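Local coordinates for UPF0141 protein yjdB (Campylobacter jejuni subsp. jejuni HB93-13, PDB 4TN0) that probably transfers phosphoethanolamine onto cell-surface targets in the periplasm, with zinc at its site, and is required for polymyxin resistance and motility, at residues 32-46 and 190-202. Residues are numbered along the deposited sequence; the frame is centred on the assembly and turned at random.
Sequences NYSLGGYTKNDTNFY and INTYDNTLLYTDY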
# COMPACT_ATOMS: atom_id res chain seq x y z
N ASN A 32 6.26 -9.74 9.80
CA ASN A 32 6.28 -11.02 9.09
C ASN A 32 6.81 -10.87 7.67
O ASN A 32 6.50 -11.66 6.78
CB ASN A 32 4.90 -11.66 9.06
CG ASN A 32 4.49 -12.22 10.41
OD1 ASN A 32 4.56 -11.54 11.43
ND2 ASN A 32 4.05 -13.46 10.41
N TYR A 33 7.59 -9.82 7.45
CA TYR A 33 8.26 -9.62 6.18
C TYR A 33 9.72 -10.09 6.28
O TYR A 33 10.46 -9.69 7.18
CB TYR A 33 8.15 -8.14 5.75
CG TYR A 33 6.85 -7.89 5.02
CD1 TYR A 33 5.63 -8.03 5.67
CD2 TYR A 33 6.85 -7.57 3.65
CE1 TYR A 33 4.43 -7.84 4.99
CE2 TYR A 33 5.65 -7.38 2.96
CZ TYR A 33 4.45 -7.53 3.64
OH TYR A 33 3.25 -7.34 2.99
N SER A 34 10.09 -11.04 5.42
CA SER A 34 11.46 -11.54 5.41
C SER A 34 12.43 -10.48 4.86
O SER A 34 13.62 -10.50 5.17
CB SER A 34 11.55 -12.85 4.63
OG SER A 34 11.01 -12.72 3.32
N LEU A 35 11.90 -9.56 4.05
CA LEU A 35 12.65 -8.38 3.60
C LEU A 35 13.17 -7.56 4.77
O LEU A 35 14.12 -6.78 4.64
CB LEU A 35 11.77 -7.49 2.69
CG LEU A 35 11.66 -7.88 1.21
CD1 LEU A 35 10.43 -7.25 0.53
CD2 LEU A 35 12.92 -7.54 0.43
N GLY A 36 12.53 -7.72 5.92
CA GLY A 36 12.89 -6.97 7.11
C GLY A 36 13.49 -7.84 8.19
O GLY A 36 13.68 -7.39 9.31
N GLY A 37 13.78 -9.10 7.86
CA GLY A 37 14.42 -9.96 8.84
C GLY A 37 13.54 -10.98 9.54
O GLY A 37 13.94 -11.53 10.57
N TYR A 38 12.34 -11.20 9.01
CA TYR A 38 11.52 -12.32 9.48
C TYR A 38 12.13 -13.63 8.97
O TYR A 38 12.43 -13.76 7.79
CB TYR A 38 10.07 -12.15 9.00
CG TYR A 38 9.07 -13.22 9.40
CD1 TYR A 38 8.76 -13.46 10.74
CD2 TYR A 38 8.40 -13.95 8.43
CE1 TYR A 38 7.82 -14.43 11.10
CE2 TYR A 38 7.47 -14.90 8.77
CZ TYR A 38 7.17 -15.15 10.10
OH TYR A 38 6.23 -16.12 10.38
N THR A 39 12.31 -14.60 9.85
CA THR A 39 13.05 -15.79 9.46
C THR A 39 12.25 -17.12 9.39
O THR A 39 12.67 -18.05 8.70
CB THR A 39 14.22 -15.97 10.41
OG1 THR A 39 13.73 -15.85 11.75
CG2 THR A 39 15.22 -14.86 10.21
N LYS A 40 11.09 -17.19 10.04
CA LYS A 40 10.31 -18.42 10.11
C LYS A 40 9.91 -18.86 8.71
O LYS A 40 10.18 -19.99 8.32
CB LYS A 40 9.06 -18.22 10.97
CG LYS A 40 8.06 -19.39 10.99
CD LYS A 40 8.22 -20.28 12.22
CE LYS A 40 7.26 -21.48 12.17
NZ LYS A 40 5.81 -21.10 12.05
N ASN A 41 9.26 -17.98 7.95
CA ASN A 41 8.93 -18.27 6.55
C ASN A 41 9.40 -17.13 5.64
O ASN A 41 9.28 -15.97 6.00
CB ASN A 41 7.42 -18.50 6.38
CG ASN A 41 6.92 -19.67 7.21
OD1 ASN A 41 7.60 -20.68 7.35
ND2 ASN A 41 5.71 -19.54 7.77
N ASP A 42 9.98 -17.47 4.49
CA ASP A 42 10.47 -16.46 3.55
C ASP A 42 9.33 -15.85 2.74
O ASP A 42 9.13 -16.18 1.56
CB ASP A 42 11.51 -17.05 2.59
CG ASP A 42 12.13 -15.99 1.69
OD1 ASP A 42 12.03 -14.79 2.02
OD2 ASP A 42 12.70 -16.35 0.63
N THR A 43 8.60 -14.93 3.37
CA THR A 43 7.40 -14.33 2.78
C THR A 43 7.68 -13.45 1.56
O THR A 43 6.80 -13.19 0.74
CB THR A 43 6.65 -13.49 3.80
OG1 THR A 43 7.56 -12.55 4.39
CG2 THR A 43 6.05 -14.37 4.89
N ASN A 44 8.91 -12.97 1.46
CA ASN A 44 9.27 -12.05 0.38
C ASN A 44 10.16 -12.67 -0.69
O ASN A 44 11.03 -12.01 -1.25
CB ASN A 44 9.93 -10.83 0.99
CG ASN A 44 9.01 -10.11 1.95
OD1 ASN A 44 9.37 -9.88 3.10
ND2 ASN A 44 7.84 -9.74 1.47
N PHE A 45 9.93 -13.96 -0.95
CA PHE A 45 10.65 -14.74 -1.94
C PHE A 45 10.69 -14.11 -3.35
O PHE A 45 11.71 -14.17 -4.03
CB PHE A 45 10.01 -16.12 -2.02
CG PHE A 45 10.60 -17.01 -3.06
CD1 PHE A 45 11.77 -17.70 -2.81
CD2 PHE A 45 9.97 -17.18 -4.29
CE1 PHE A 45 12.32 -18.54 -3.76
CE2 PHE A 45 10.51 -18.01 -5.25
CZ PHE A 45 11.69 -18.69 -4.98
N TYR A 46 9.59 -13.50 -3.78
CA TYR A 46 9.51 -12.99 -5.15
C TYR A 46 10.11 -11.60 -5.37
O TYR A 46 10.91 -11.41 -6.30
CB TYR A 46 8.06 -13.01 -5.61
CG TYR A 46 7.52 -14.40 -5.69
CD1 TYR A 46 6.84 -14.97 -4.63
CD2 TYR A 46 7.72 -15.17 -6.83
CE1 TYR A 46 6.35 -16.27 -4.70
CE2 TYR A 46 7.23 -16.47 -6.92
CZ TYR A 46 6.55 -17.01 -5.85
OH TYR A 46 6.07 -18.31 -5.93
N ILE A 190 -0.09 -18.80 11.86
CA ILE A 190 0.98 -17.97 11.30
C ILE A 190 1.29 -18.37 9.87
O ILE A 190 1.52 -17.51 9.00
CB ILE A 190 2.28 -18.02 12.15
CG1 ILE A 190 1.97 -17.74 13.63
CG2 ILE A 190 3.36 -17.12 11.58
CD1 ILE A 190 1.54 -16.36 13.90
N ASN A 191 1.35 -19.68 9.62
CA ASN A 191 1.63 -20.18 8.28
C ASN A 191 0.61 -19.64 7.30
O ASN A 191 0.96 -19.12 6.24
CB ASN A 191 1.61 -21.71 8.23
CG ASN A 191 2.82 -22.36 8.89
OD1 ASN A 191 3.87 -21.74 9.06
ND2 ASN A 191 2.68 -23.64 9.22
N THR A 192 -0.66 -19.72 7.68
CA THR A 192 -1.75 -19.26 6.82
C THR A 192 -1.61 -17.77 6.52
O THR A 192 -1.81 -17.33 5.39
CB THR A 192 -3.11 -19.52 7.48
OG1 THR A 192 -3.09 -20.81 8.09
CG2 THR A 192 -4.23 -19.43 6.46
N TYR A 193 -1.25 -17.02 7.56
CA TYR A 193 -1.09 -15.58 7.45
C TYR A 193 0.07 -15.25 6.52
O TYR A 193 -0.03 -14.33 5.69
CB TYR A 193 -0.89 -14.94 8.85
CG TYR A 193 -0.73 -13.43 8.81
CD1 TYR A 193 -1.83 -12.59 8.61
CD2 TYR A 193 0.52 -12.83 8.98
CE1 TYR A 193 -1.69 -11.21 8.55
CE2 TYR A 193 0.67 -11.45 8.95
CZ TYR A 193 -0.44 -10.64 8.73
OH TYR A 193 -0.30 -9.28 8.69
N ASP A 194 1.16 -16.01 6.65
CA ASP A 194 2.36 -15.83 5.84
C ASP A 194 2.14 -16.19 4.36
O ASP A 194 2.71 -15.54 3.45
CB ASP A 194 3.50 -16.66 6.41
CG ASP A 194 4.07 -16.04 7.66
OD1 ASP A 194 3.71 -14.89 7.96
OD2 ASP A 194 4.92 -16.68 8.32
N ASN A 195 1.32 -17.21 4.12
CA ASN A 195 0.94 -17.54 2.76
C ASN A 195 0.27 -16.36 2.07
O ASN A 195 0.54 -16.10 0.90
CB ASN A 195 -0.02 -18.73 2.72
CG ASN A 195 0.66 -20.04 3.02
OD1 ASN A 195 1.88 -20.16 2.92
ND2 ASN A 195 -0.14 -21.04 3.39
N THR A 196 -0.59 -15.65 2.79
CA THR A 196 -1.27 -14.50 2.21
C THR A 196 -0.26 -13.42 1.85
O THR A 196 -0.44 -12.71 0.87
CB THR A 196 -2.33 -13.89 3.17
OG1 THR A 196 -1.69 -13.24 4.28
CG2 THR A 196 -3.23 -14.95 3.67
N LEU A 197 0.79 -13.30 2.65
CA LEU A 197 1.85 -12.33 2.38
C LEU A 197 2.65 -12.73 1.13
O LEU A 197 3.02 -11.88 0.31
CB LEU A 197 2.78 -12.21 3.59
CG LEU A 197 2.21 -11.62 4.90
CD1 LEU A 197 3.24 -11.60 6.00
CD2 LEU A 197 1.65 -10.21 4.68
N LEU A 198 2.92 -14.03 1.02
CA LEU A 198 3.63 -14.62 -0.11
C LEU A 198 2.88 -14.36 -1.40
O LEU A 198 3.46 -13.92 -2.40
CB LEU A 198 3.80 -16.12 0.10
CG LEU A 198 4.71 -16.87 -0.87
CD1 LEU A 198 6.13 -16.35 -0.75
CD2 LEU A 198 4.65 -18.36 -0.54
N TYR A 199 1.58 -14.59 -1.37
CA TYR A 199 0.75 -14.36 -2.54
C TYR A 199 0.78 -12.89 -2.93
O TYR A 199 0.95 -12.56 -4.10
CB TYR A 199 -0.68 -14.80 -2.26
CG TYR A 199 -1.65 -14.65 -3.43
CD1 TYR A 199 -1.32 -15.12 -4.69
CD2 TYR A 199 -2.91 -14.10 -3.24
CE1 TYR A 199 -2.22 -15.02 -5.74
CE2 TYR A 199 -3.81 -13.98 -4.28
CZ TYR A 199 -3.47 -14.45 -5.53
OH TYR A 199 -4.36 -14.34 -6.56
N THR A 200 0.66 -12.01 -1.95
CA THR A 200 0.77 -10.58 -2.20
C THR A 200 2.17 -10.25 -2.72
O THR A 200 2.31 -9.44 -3.64
CB THR A 200 0.47 -9.75 -0.93
OG1 THR A 200 -0.93 -9.82 -0.66
CG2 THR A 200 0.85 -8.29 -1.14
N ASP A 201 3.20 -10.89 -2.17
CA ASP A 201 4.55 -10.64 -2.66
C ASP A 201 4.69 -11.01 -4.15
O ASP A 201 5.22 -10.23 -4.95
CB ASP A 201 5.56 -11.42 -1.81
CG ASP A 201 6.98 -10.88 -1.96
OD1 ASP A 201 7.31 -9.87 -1.30
OD2 ASP A 201 7.77 -11.48 -2.72
N TYR A 202 4.17 -12.18 -4.53
CA TYR A 202 4.20 -12.64 -5.92
C TYR A 202 3.52 -11.65 -6.85
O TYR A 202 4.04 -11.32 -7.92
CB TYR A 202 3.53 -14.02 -6.03
CG TYR A 202 3.12 -14.44 -7.43
CD1 TYR A 202 1.81 -14.28 -7.87
CD2 TYR A 202 4.03 -15.03 -8.30
CE1 TYR A 202 1.43 -14.67 -9.14
CE2 TYR A 202 3.66 -15.41 -9.58
CZ TYR A 202 2.36 -15.23 -9.99
OH TYR A 202 1.99 -15.64 -11.26
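With chi1 at -180°, Tyr38 holds its ring anti to the backbone nitrogen and sends its hydroxyl to Asp194, whose own carboxylate swings beside its backbone N (chi1 -75°) to face the loop. The case illustrates how one buried acid can fasten an irregular segment to a helix. Tyr38 OH donates a hydrogen bond to the syn lone pair of Asp194 OD2 at 2.5 Å; the amide of Asn41 takes the anti lone pair of that oxygen, ND2 to OD2 3.0 Å. The other carboxylate oxygen is met nearly straight by Asn32, ND2 to OD1 2.9 Å, again on the syn side, while Arg29 NE holds Asn32 OD1. Three donors thus fix the rotation of the group and would be expected to favour its charged form. Asn41 ND2 also bonds Asn191 OD1, while Asn191 ND2 is tied to the carbonyl of Pro174.

In this alkaline phosphatase-like fold, the loop joining central strand 18-24 to strand 53-59 lies along helix 186-211, where the side chain of Tyr193 is about 10 Å from the zinc ion. Leu197 sets CD1 against Asn32 CB and CD2 3.7 Å from Tyr33 CE1, oblique to the ring, and Thr43 CG2 rests on Asp194 CB.

Two turns onward, Asp201 makes a second, looser tie: Asn44 ND2 reaches its OD1 at 2.8 Å from above the carboxylate plane, an oxygen shared with Thr47 OG1, and Tyr46 N bonds OD2 weakly. Beyond it, Tyr202 lays CB over one face of Tyr46 and turns its ring edge toward that face, the T-shaped pair having planes 76° apart; Phe45 CD2 sits on the opposite face of Tyr46.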